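Local coordinates for type IV pilus assembly protein PilF (Thermus thermophilus HB8, PDB 5OIU) that probably hydrolyses ATP as the hexameric AAA+ motor that powers assembly of type IV pili, at residues S25-E30 with V38-D43; P31-V36 with T101-K106; V63-G68 with L77-R82; V92-S97 with A107-L112. One frame throughout, in Å; residues are numbered along the deposited sequence.

Interaction 1. Residues S25-E30 with V38-D43; sequences SDIHIE and VRLRID
I27 and L40 lie side by side on one face of two antiparallel strands, a non-hydrogen-bonded pair in which CG1 of I27 meets CD2 of L40 at 3.9 Å. I29 and V38 form the next such pair, with I29 CG1 more loosely placed at 4.4 Å from V38 CG2. Helix 6-22 covers this face through A19, which touches I27, and V15, which touches V38 and L40. In the backbone, H28 and R39 bond reciprocally, H28 N to R39 O and R39 N to H28 O, both 2.8 Å. Charged groups occupy the other face. NH1 of R39 reaches E30 OE1 at 2.6 Å, a salt bridge whose hydrogen bond is weak, with an N-H...O angle of 122°; the carboxylate and guanidinium planes stand 84° apart, and E30 OE1 also pairs with K106. R41 runs beside D26, but D26 OD2 and R41 NE are a long 3.9 Å apart. Each has a stronger partner: R110 for D26, D211 of the second subunit for R41. H28 NE2 also bonds that D211, and R39 NH2 bonds the carbonyl of K171 there. This is a beta hairpin of an antiparallel sheet, with an apolar face under a helix and a polar face forming a subunit interface.

Interaction 2. Residues P31-V36 with T101-K106; sequences PRQNDV and TVYGEK
P31 and Y103 bring together two turns at one end of the antiparallel sheet: the loop joining the hairpin strands 26-31 and 36-42, and the type I beta turn T101-G104 that leads into strand 104-111. The proline ring is the wedge between them. Its CB sits 3.4 Å from Y103 O and packs on Y103 CB, its CG faces T101 OG1, and its CD lies against E105 O and the backbone of K106. L57 of helix 57-67 also touches this proline.

Y103 spreads its ring beneath the peptide linking R32 to Q33. Q33 N stands 3.5 Å above the ring plane, over its centre, while R32 C on the same face is offset toward the rim. Q33 CA adds a CH-pi contact, 3.7 Å from the ring centroid and 16° off the normal. The opposite face carries V102 CG1, offset toward the rim, and the phenol OH bonds E183 of the second subunit, tying the turn to the subunit interface.

The T101-G104 turn contains an ST turn. T101 OG1 is placed between the backbone N and the carbonyl carbon (chi1 74°), where it accepts from Y103 N. The same hydroxyl donates to G104 O at 2.7 Å, and T101 N approaches that carbonyl oxygen from the opposite face of its plane.

Interaction 3. Residues V63-G68 with L77-R82; sequences VVKIMG and LPQDGR. With ATP (adenosine-5'-triphosphate), chain Q.
NZ of K65 comes within 3.2 Å of Q79 NE2, a meeting of two donors and so not a hydrogen bond; salt-bridged to E105 and bonded to the carbonyl of N71, the ammonium has its polar partners elsewhere. The two extended side chains cross at about a right angle. N71 links them, since its backbone N bonds Q79 OE1. The backbones come nearest at G68, whose O lies 3.8 Å from G81 CA and whose CA is as far from R82 O. G81 has no side chain to stand between them; a CB would fall against G68 O.

Beyond G81, R82 reaches into the ATP pocket, where backbone amides of the Walker A P-loop (G152, G154, S156) and K155 NZ also hold the nucleotide. Its NH2 bonds ATP O2A at 2.6 Å and O3G at 3.2 Å, both weak, with N-H...O angles of 127° and 130°. R82 thus touches both the alpha and gamma phosphates, while D93 salt-bridges NH1, which would help fix the guanidinium. In the fold, the contact sets the C-terminal end of helix 57-67 against the start of edge strand 79-87; M67 packs on helix 6-22, and strand 90-101 flanks the strand.

Interaction 4. Residues V92-S97 with A107-L112; sequences VDLRLS and AVMRLL
Five backbone hydrogen bonds join V92-S97 to A107-L112. R95 and R110 bond each other both ways, N to O, as do S97 and V108, with V108 N to S97 O at 2.8 Å. At the end, L112 N meets D93 O nearly along the C=O axis.

The apolar contacts lie on the face of L94, L96, M109 and L111. L96 and M109 run side by side, CD1 of L96 coming to 3.6 Å from M109 CG. CD2 of L94 meets both M109 CB and L111 CG at 3.9 Å, so one methyl bridges two residues of the other strand. V92 CG2 extends the patch to L111 CD2. At the strand end, away from that patch, L112 CD1 touches D93 CB and its CD2 nears R95 CB.

Two like charges meet on the other face. The R95 chain is bent at chi2 (-91°) and chi3; its NH2 lies over one face of the R110 guanidinium, offset toward the rim, 3.2 Å from R110 NH1, with the planes 60° apart. Both are donors, so this closeness is probably unfavourable by itself; the salt bridges of R110 to D26 and to D211 of the second subunit would balance its charge.

Strands 26-31 and 79-87 flank the hairpin in the sheet. Helix 6-22 covers the apolar face through F20, I16 and A19, and helix 57-67 adds V64 against L96 and I61 against A107.

In the fold
All four contacts belong to one six-stranded antiparallel sheet and its surroundings. Interactions 1 and 4 are hairpins within it, joined where strands 26-31 and 104-111 run as neighbours: D26 pairs with R110, and I27 bonds M109 through the backbone. Both put apolar side chains under helix 6-22. Interaction 1 is the more buried, interaction 4 partly so. Interaction 2 closes the far end of the same strands with ring packing and no hydrogen bond across it, and K106 links it to E30 and H28. Interaction 3 is a sparse surface contact at edge strand 79-87, tied to interaction 2 by K65 with E105 and to interaction 4 by R82 with D93; it alone bonds ATP. Each touches the second subunit.

Interaction 1. Residues S25-E30 with V38-D43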
# COMPACT_ATOMS: atom_id res chain seq x y z
N SER C 25 -36.81 22.70 21.49
CA SER C 25 -35.56 22.49 20.78
C SER C 25 -35.34 21.05 20.36
O SER C 25 -34.65 20.82 19.36
CB SER C 25 -34.38 22.95 21.65
OG SER C 25 -34.27 22.12 22.78
N ASP C 26 -35.90 20.06 21.06
CA ASP C 26 -35.67 18.66 20.73
C ASP C 26 -36.90 17.83 21.08
O ASP C 26 -37.65 18.16 22.00
CB ASP C 26 -34.44 18.10 21.46
CG ASP C 26 -33.19 18.98 21.29
OD1 ASP C 26 -32.49 18.82 20.27
OD2 ASP C 26 -32.90 19.85 22.16
N ILE C 27 -37.08 16.72 20.36
CA ILE C 27 -38.15 15.76 20.59
C ILE C 27 -37.52 14.40 20.85
O ILE C 27 -36.79 13.88 20.00
CB ILE C 27 -39.09 15.65 19.38
CG1 ILE C 27 -39.62 17.01 18.95
CG2 ILE C 27 -40.22 14.71 19.67
CD1 ILE C 27 -40.51 16.90 17.73
N HIS C 28 -37.83 13.81 22.01
CA HIS C 28 -37.31 12.49 22.41
C HIS C 28 -38.44 11.47 22.43
O HIS C 28 -39.43 11.66 23.16
CB HIS C 28 -36.67 12.53 23.79
CG HIS C 28 -35.49 13.43 23.89
ND1 HIS C 28 -34.25 12.99 24.29
CD2 HIS C 28 -35.36 14.76 23.65
CE1 HIS C 28 -33.41 14.01 24.30
NE2 HIS C 28 -34.06 15.10 23.92
N ILE C 29 -38.27 10.37 21.70
CA ILE C 29 -39.22 9.26 21.66
C ILE C 29 -38.52 8.05 22.26
O ILE C 29 -37.77 7.34 21.56
CB ILE C 29 -39.72 9.00 20.24
CG1 ILE C 29 -40.39 10.28 19.71
CG2 ILE C 29 -40.72 7.85 20.22
CD1 ILE C 29 -41.17 10.12 18.41
N GLU C 30 -38.74 7.81 23.56
CA GLU C 30 -38.01 6.80 24.32
C GLU C 30 -38.87 5.58 24.59
O GLU C 30 -39.83 5.66 25.37
CB GLU C 30 -37.53 7.37 25.65
CG GLU C 30 -37.04 8.82 25.64
CD GLU C 30 -36.24 9.15 26.90
OE1 GLU C 30 -35.28 9.95 26.81
OE2 GLU C 30 -36.57 8.60 27.98
N VAL C 38 -42.80 10.19 25.29
CA VAL C 38 -42.39 11.27 24.41
C VAL C 38 -42.10 12.48 25.28
O VAL C 38 -42.92 12.87 26.11
CB VAL C 38 -43.49 11.58 23.37
CG1 VAL C 38 -43.13 12.79 22.50
CG2 VAL C 38 -43.73 10.36 22.52
N ARG C 39 -40.91 13.05 25.12
CA ARG C 39 -40.51 14.24 25.86
C ARG C 39 -40.12 15.33 24.88
O ARG C 39 -39.64 15.06 23.77
CB ARG C 39 -39.35 13.94 26.82
CG ARG C 39 -39.62 12.85 27.87
CD ARG C 39 -38.33 12.04 28.21
NE ARG C 39 -37.55 12.64 29.29
CZ ARG C 39 -36.33 12.23 29.66
NH1 ARG C 39 -35.75 11.21 29.04
NH2 ARG C 39 -35.70 12.85 30.66
N LEU C 40 -40.34 16.59 25.30
CA LEU C 40 -39.91 17.77 24.56
C LEU C 40 -38.93 18.54 25.42
O LEU C 40 -39.19 18.74 26.61
CB LEU C 40 -41.11 18.68 24.21
CG LEU C 40 -42.30 18.14 23.40
CD1 LEU C 40 -43.36 19.22 23.10
CD2 LEU C 40 -41.84 17.50 22.09
N ARG C 41 -37.80 18.97 24.84
CA ARG C 41 -36.97 19.96 25.54
C ARG C 41 -37.49 21.38 25.28
O ARG C 41 -37.47 21.88 24.14
CB ARG C 41 -35.49 19.85 25.14
CG ARG C 41 -34.59 20.47 26.23
CD ARG C 41 -33.09 20.41 25.94
NE ARG C 41 -32.57 19.03 25.92
CZ ARG C 41 -32.13 18.40 27.00
NH1 ARG C 41 -32.14 19.02 28.18
NH2 ARG C 41 -31.66 17.15 26.90
N ILE C 42 -37.96 22.03 26.34
CA ILE C 42 -38.42 23.42 26.33
C ILE C 42 -37.55 24.21 27.30
O ILE C 42 -37.43 23.83 28.47
CB ILE C 42 -39.91 23.53 26.71
CG1 ILE C 42 -40.79 23.05 25.56
CG2 ILE C 42 -40.26 24.94 27.17
CD1 ILE C 42 -42.06 22.39 26.04
N ASP C 43 -36.95 25.30 26.82
CA ASP C 43 -36.09 26.16 27.64
C ASP C 43 -35.04 25.36 28.41
O ASP C 43 -34.75 25.63 29.57
CB ASP C 43 -36.93 26.99 28.61
CG ASP C 43 -37.94 27.89 27.90
OD1 ASP C 43 -37.79 28.16 26.69
OD2 ASP C 43 -38.88 28.33 28.57

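Interaction 2. Residues P31-V36 with T101-K106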
# COMPACT_ATOMS: atom_id res chain seq x y z
N PRO C 31 -38.52 4.41 24.06
CA PRO C 31 -39.11 3.17 24.58
C PRO C 31 -38.64 2.92 26.02
O PRO C 31 -37.46 3.06 26.33
CB PRO C 31 -38.59 2.10 23.62
CG PRO C 31 -37.28 2.64 23.17
CD PRO C 31 -37.42 4.14 23.12
N ARG C 32 -39.58 2.60 26.89
CA ARG C 32 -39.31 2.22 28.28
C ARG C 32 -39.77 0.78 28.50
O ARG C 32 -40.08 0.04 27.56
CB ARG C 32 -39.97 3.22 29.24
CG ARG C 32 -39.17 4.52 29.43
CD ARG C 32 -39.96 5.63 30.15
NE ARG C 32 -39.30 6.94 30.00
CZ ARG C 32 -39.76 8.09 30.50
NH1 ARG C 32 -39.10 9.22 30.29
NH2 ARG C 32 -40.90 8.10 31.20
N GLN C 33 -39.82 0.36 29.77
CA GLN C 33 -40.13 -1.04 30.05
C GLN C 33 -41.57 -1.38 29.67
O GLN C 33 -41.83 -2.41 29.03
CB GLN C 33 -39.88 -1.35 31.52
CG GLN C 33 -39.91 -2.81 31.88
CD GLN C 33 -39.53 -3.01 33.33
OE1 GLN C 33 -40.01 -2.29 34.21
NE2 GLN C 33 -38.63 -3.97 33.59
N ASN C 34 -42.52 -0.52 30.04
CA ASN C 34 -43.94 -0.79 29.83
C ASN C 34 -44.66 0.21 28.93
O ASN C 34 -45.84 0.00 28.64
CB ASN C 34 -44.63 -0.88 31.18
CG ASN C 34 -44.08 -2.01 32.00
OD1 ASN C 34 -43.50 -1.81 33.07
ND2 ASN C 34 -44.18 -3.22 31.46
N ASP C 35 -43.98 1.25 28.45
CA ASP C 35 -44.57 2.23 27.55
C ASP C 35 -43.47 2.89 26.72
O ASP C 35 -42.28 2.63 26.90
CB ASP C 35 -45.38 3.27 28.33
CG ASP C 35 -44.54 4.03 29.33
OD1 ASP C 35 -43.54 3.46 29.83
OD2 ASP C 35 -44.87 5.20 29.62
N VAL C 36 -43.89 3.76 25.80
CA VAL C 36 -42.99 4.69 25.14
C VAL C 36 -43.36 6.08 25.62
O VAL C 36 -44.53 6.48 25.54
CB VAL C 36 -43.07 4.59 23.61
CG1 VAL C 36 -42.20 5.63 23.00
CG2 VAL C 36 -42.66 3.22 23.13
N THR C 101 -31.72 0.86 21.90
CA THR C 101 -31.67 0.76 23.35
C THR C 101 -32.17 -0.61 23.77
O THR C 101 -32.54 -1.45 22.94
CB THR C 101 -32.51 1.84 24.05
OG1 THR C 101 -33.90 1.53 23.91
CG2 THR C 101 -32.22 3.21 23.48
N VAL C 102 -32.20 -0.81 25.08
CA VAL C 102 -32.66 -2.07 25.64
C VAL C 102 -34.12 -2.34 25.32
O VAL C 102 -34.53 -3.50 25.24
CB VAL C 102 -32.38 -2.06 27.16
CG1 VAL C 102 -33.36 -2.95 27.92
CG2 VAL C 102 -30.91 -2.46 27.41
N TYR C 103 -34.91 -1.30 25.09
CA TYR C 103 -36.35 -1.44 24.91
C TYR C 103 -36.80 -1.19 23.48
O TYR C 103 -38.01 -1.18 23.22
CB TYR C 103 -37.08 -0.49 25.86
CG TYR C 103 -36.88 -0.84 27.32
CD1 TYR C 103 -37.10 -2.14 27.78
CD2 TYR C 103 -36.47 0.12 28.23
CE1 TYR C 103 -36.92 -2.46 29.12
CE2 TYR C 103 -36.29 -0.19 29.57
CZ TYR C 103 -36.52 -1.48 30.01
OH TYR C 103 -36.35 -1.78 31.34
N GLY C 104 -35.87 -1.03 22.54
CA GLY C 104 -36.17 -0.71 21.16
C GLY C 104 -35.38 0.50 20.73
O GLY C 104 -34.38 0.86 21.36
N GLU C 105 -35.83 1.15 19.67
CA GLU C 105 -35.11 2.29 19.11
C GLU C 105 -35.63 3.60 19.68
O GLU C 105 -36.85 3.85 19.69
CB GLU C 105 -35.20 2.30 17.59
CG GLU C 105 -34.54 1.10 16.97
CD GLU C 105 -34.57 1.16 15.47
OE1 GLU C 105 -35.57 0.70 14.88
OE2 GLU C 105 -33.60 1.70 14.88
N LYS C 106 -34.72 4.43 20.15
CA LYS C 106 -35.04 5.77 20.60
C LYS C 106 -34.76 6.73 19.47
O LYS C 106 -33.75 6.60 18.77
CB LYS C 106 -34.23 6.15 21.84
CG LYS C 106 -34.36 7.63 22.17
CD LYS C 106 -33.69 8.04 23.46
CE LYS C 106 -33.95 9.53 23.69
NZ LYS C 106 -33.42 10.06 24.95

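Interaction 3. Residues V63-G68 with L77-R82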
# COMPACT_ATOMS: atom_id res chain seq x y z
N VAL C 63 -42.33 5.75 10.61
CA VAL C 63 -42.69 7.05 10.02
C VAL C 63 -41.52 8.00 10.11
O VAL C 63 -41.17 8.70 9.14
CB VAL C 63 -43.93 7.63 10.72
CG1 VAL C 63 -44.24 8.99 10.15
CG2 VAL C 63 -45.11 6.70 10.56
N VAL C 64 -40.88 8.04 11.27
CA VAL C 64 -39.78 8.95 11.51
C VAL C 64 -38.57 8.56 10.65
O VAL C 64 -37.87 9.43 10.11
CB VAL C 64 -39.48 8.95 13.01
CG1 VAL C 64 -38.18 9.58 13.29
CG2 VAL C 64 -40.59 9.66 13.74
N LYS C 65 -38.33 7.25 10.49
CA LYS C 65 -37.21 6.79 9.67
C LYS C 65 -37.42 7.14 8.21
O LYS C 65 -36.50 7.64 7.54
CB LYS C 65 -36.99 5.29 9.83
CG LYS C 65 -35.96 4.91 10.85
CD LYS C 65 -35.70 3.44 10.83
CE LYS C 65 -34.97 3.00 12.07
NZ LYS C 65 -34.41 1.63 11.87
N ILE C 66 -38.63 6.88 7.69
CA ILE C 66 -38.90 7.20 6.29
C ILE C 66 -38.78 8.69 6.06
O ILE C 66 -38.27 9.13 5.02
CB ILE C 66 -40.29 6.67 5.88
CG1 ILE C 66 -40.22 5.18 5.59
CG2 ILE C 66 -40.76 7.37 4.61
CD1 ILE C 66 -41.54 4.52 5.73
N MET C 67 -39.23 9.50 7.03
CA MET C 67 -39.10 10.95 6.91
C MET C 67 -37.65 11.38 6.78
O MET C 67 -37.35 12.36 6.09
CB MET C 67 -39.73 11.64 8.12
CG MET C 67 -41.22 11.91 7.99
SD MET C 67 -41.97 12.36 9.57
CE MET C 67 -41.40 14.03 9.72
N GLY C 68 -36.74 10.67 7.43
CA GLY C 68 -35.34 11.03 7.35
C GLY C 68 -34.55 10.24 6.35
O GLY C 68 -33.32 10.41 6.29
N LEU C 77 -28.00 -0.77 14.54
CA LEU C 77 -27.02 0.30 14.48
C LEU C 77 -27.72 1.66 14.52
O LEU C 77 -28.89 1.77 14.14
CB LEU C 77 -26.18 0.20 13.21
CG LEU C 77 -25.17 -0.94 13.12
CD1 LEU C 77 -24.51 -0.95 11.73
CD2 LEU C 77 -24.12 -0.86 14.24
N PRO C 78 -27.03 2.72 14.97
CA PRO C 78 -27.64 4.05 14.95
C PRO C 78 -27.46 4.74 13.61
O PRO C 78 -26.42 4.63 12.97
CB PRO C 78 -26.88 4.80 16.06
CG PRO C 78 -25.53 4.16 16.06
CD PRO C 78 -25.72 2.71 15.64
N GLN C 79 -28.49 5.48 13.18
CA GLN C 79 -28.47 6.18 11.90
C GLN C 79 -28.83 7.65 12.10
O GLN C 79 -29.32 8.04 13.16
CB GLN C 79 -29.42 5.50 10.90
CG GLN C 79 -29.52 3.99 11.12
CD GLN C 79 -30.71 3.35 10.44
OE1 GLN C 79 -31.00 3.61 9.27
NE2 GLN C 79 -31.42 2.49 11.17
N ASP C 80 -28.59 8.46 11.07
CA ASP C 80 -28.87 9.89 11.08
C ASP C 80 -29.42 10.34 9.74
O ASP C 80 -29.09 9.79 8.69
CB ASP C 80 -27.65 10.76 11.31
CG ASP C 80 -26.76 10.20 12.32
OD1 ASP C 80 -27.26 10.08 13.45
OD2 ASP C 80 -25.58 9.89 12.01
N GLY C 81 -30.17 11.42 9.80
CA GLY C 81 -30.72 12.02 8.60
C GLY C 81 -31.40 13.32 8.96
O GLY C 81 -31.81 13.54 10.11
N ARG C 82 -31.51 14.17 7.96
CA ARG C 82 -32.24 15.41 8.12
C ARG C 82 -33.66 15.21 7.61
O ARG C 82 -33.89 14.48 6.64
CB ARG C 82 -31.57 16.55 7.37
CG ARG C 82 -31.82 17.87 8.04
CD ARG C 82 -31.39 18.99 7.16
NE ARG C 82 -29.99 19.31 7.36
CZ ARG C 82 -29.52 20.56 7.35
NH1 ARG C 82 -30.36 21.57 7.17
NH2 ARG C 82 -28.23 20.79 7.52
PG ATP Q . -25.53 18.59 5.71
O1G ATP Q . -24.43 17.76 6.35
O2G ATP Q . -25.42 18.71 4.21
O3G ATP Q . -26.93 18.25 6.15
PB ATP Q . -24.36 21.21 5.89
O1B ATP Q . -22.97 20.76 6.28
O2B ATP Q . -24.67 21.62 4.47
O3B ATP Q . -25.42 20.09 6.33
PA ATP Q . -25.93 23.49 6.41
O1A ATP Q . -25.57 24.62 5.48
O2A ATP Q . -27.13 22.63 6.06
O3A ATP Q . -24.72 22.50 6.78
O5' ATP Q . -26.19 24.23 7.80
C5' ATP Q . -26.61 23.53 8.97
C4' ATP Q . -27.20 24.58 9.91
O4' ATP Q . -26.20 25.50 10.35
C3' ATP Q . -28.27 25.37 9.19
O3' ATP Q . -29.33 25.50 10.15
C2' ATP Q . -27.56 26.68 8.84
O2' ATP Q . -28.43 27.81 8.68
C1' ATP Q . -26.54 26.83 9.97
N9 ATP Q . -25.30 27.52 9.56
C8 ATP Q . -24.56 27.18 8.48
N7 ATP Q . -23.47 27.99 8.37
C5 ATP Q . -23.51 28.87 9.38
C6 ATP Q . -22.66 30.00 9.84
N6 ATP Q . -21.54 30.35 9.17
N1 ATP Q . -23.04 30.66 10.95
C2 ATP Q . -24.16 30.31 11.62
N3 ATP Q . -24.98 29.29 11.27
C4 ATP Q . -24.71 28.55 10.17

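Interaction 4. Residues V92-S97 with A107-L112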
# COMPACT_ATOMS: atom_id res chain seq x y z
N VAL C 92 -40.05 23.38 9.28
CA VAL C 92 -38.88 23.22 10.15
C VAL C 92 -38.04 22.06 9.65
O VAL C 92 -38.56 21.05 9.19
CB VAL C 92 -39.32 23.03 11.62
CG1 VAL C 92 -40.43 21.98 11.71
CG2 VAL C 92 -38.14 22.65 12.49
N ASP C 93 -36.72 22.23 9.74
CA ASP C 93 -35.74 21.18 9.49
C ASP C 93 -35.35 20.50 10.79
O ASP C 93 -34.93 21.17 11.75
CB ASP C 93 -34.49 21.73 8.83
CG ASP C 93 -34.50 21.56 7.33
OD1 ASP C 93 -35.57 21.21 6.77
OD2 ASP C 93 -33.41 21.77 6.73
N LEU C 94 -35.45 19.18 10.82
CA LEU C 94 -35.15 18.38 11.99
C LEU C 94 -33.92 17.52 11.75
O LEU C 94 -33.84 16.81 10.75
CB LEU C 94 -36.35 17.50 12.35
CG LEU C 94 -37.66 18.26 12.53
CD1 LEU C 94 -38.72 17.77 11.57
CD2 LEU C 94 -38.10 18.08 13.96
N ARG C 95 -32.96 17.61 12.67
CA ARG C 95 -31.88 16.63 12.78
C ARG C 95 -32.44 15.37 13.43
O ARG C 95 -32.85 15.39 14.59
CB ARG C 95 -30.74 17.22 13.61
CG ARG C 95 -29.37 16.56 13.48
CD ARG C 95 -29.16 15.44 14.52
NE ARG C 95 -29.45 15.81 15.91
CZ ARG C 95 -28.70 16.62 16.66
NH1 ARG C 95 -27.61 17.16 16.14
NH2 ARG C 95 -29.04 16.89 17.92
N LEU C 96 -32.50 14.27 12.69
CA LEU C 96 -33.04 13.03 13.22
C LEU C 96 -31.91 12.06 13.59
O LEU C 96 -30.90 11.96 12.89
CB LEU C 96 -33.97 12.37 12.20
CG LEU C 96 -34.39 10.94 12.55
CD1 LEU C 96 -35.09 10.87 13.89
CD2 LEU C 96 -35.27 10.34 11.47
N SER C 97 -32.09 11.36 14.72
CA SER C 97 -31.12 10.38 15.19
C SER C 97 -31.86 9.21 15.81
O SER C 97 -32.70 9.42 16.68
CB SER C 97 -30.16 11.00 16.21
OG SER C 97 -29.69 10.04 17.13
N ALA C 107 -35.66 7.67 19.26
CA ALA C 107 -35.47 8.65 18.20
C ALA C 107 -35.38 10.02 18.84
O ALA C 107 -36.19 10.36 19.71
CB ALA C 107 -36.61 8.58 17.19
N VAL C 108 -34.37 10.80 18.45
CA VAL C 108 -34.27 12.20 18.86
C VAL C 108 -34.37 13.04 17.60
O VAL C 108 -33.72 12.75 16.59
CB VAL C 108 -32.97 12.50 19.64
CG1 VAL C 108 -32.84 14.00 19.88
CG2 VAL C 108 -32.95 11.77 20.99
N MET C 109 -35.21 14.07 17.65
CA MET C 109 -35.30 15.03 16.57
C MET C 109 -34.99 16.42 17.12
O MET C 109 -35.79 16.96 17.90
CB MET C 109 -36.67 14.97 15.91
CG MET C 109 -36.82 13.82 14.92
SD MET C 109 -38.46 13.64 14.22
CE MET C 109 -39.47 13.55 15.70
N ARG C 110 -33.84 16.98 16.75
CA ARG C 110 -33.54 18.35 17.13
C ARG C 110 -34.14 19.30 16.11
O ARG C 110 -33.95 19.14 14.91
CB ARG C 110 -32.03 18.60 17.24
CG ARG C 110 -31.77 20.14 17.38
CD ARG C 110 -30.50 20.55 18.13
NE ARG C 110 -30.42 20.06 19.49
CZ ARG C 110 -29.29 19.61 20.03
NH1 ARG C 110 -28.19 19.63 19.29
NH2 ARG C 110 -29.24 19.15 21.27
N LEU C 111 -34.86 20.30 16.60
CA LEU C 111 -35.39 21.33 15.73
C LEU C 111 -34.29 22.34 15.43
O LEU C 111 -33.75 22.96 16.34
CB LEU C 111 -36.60 22.01 16.37
CG LEU C 111 -37.89 21.19 16.24
CD1 LEU C 111 -37.99 20.13 17.33
CD2 LEU C 111 -39.09 22.10 16.27
N LEU C 112 -33.93 22.48 14.15
CA LEU C 112 -32.91 23.44 13.76
C LEU C 112 -33.50 24.84 13.70
O LEU C 112 -34.69 25.02 13.44
CB LEU C 112 -32.30 23.08 12.40
CG LEU C 112 -31.68 21.69 12.16
CD1 LEU C 112 -31.23 21.55 10.71
CD2 LEU C 112 -30.53 21.36 13.12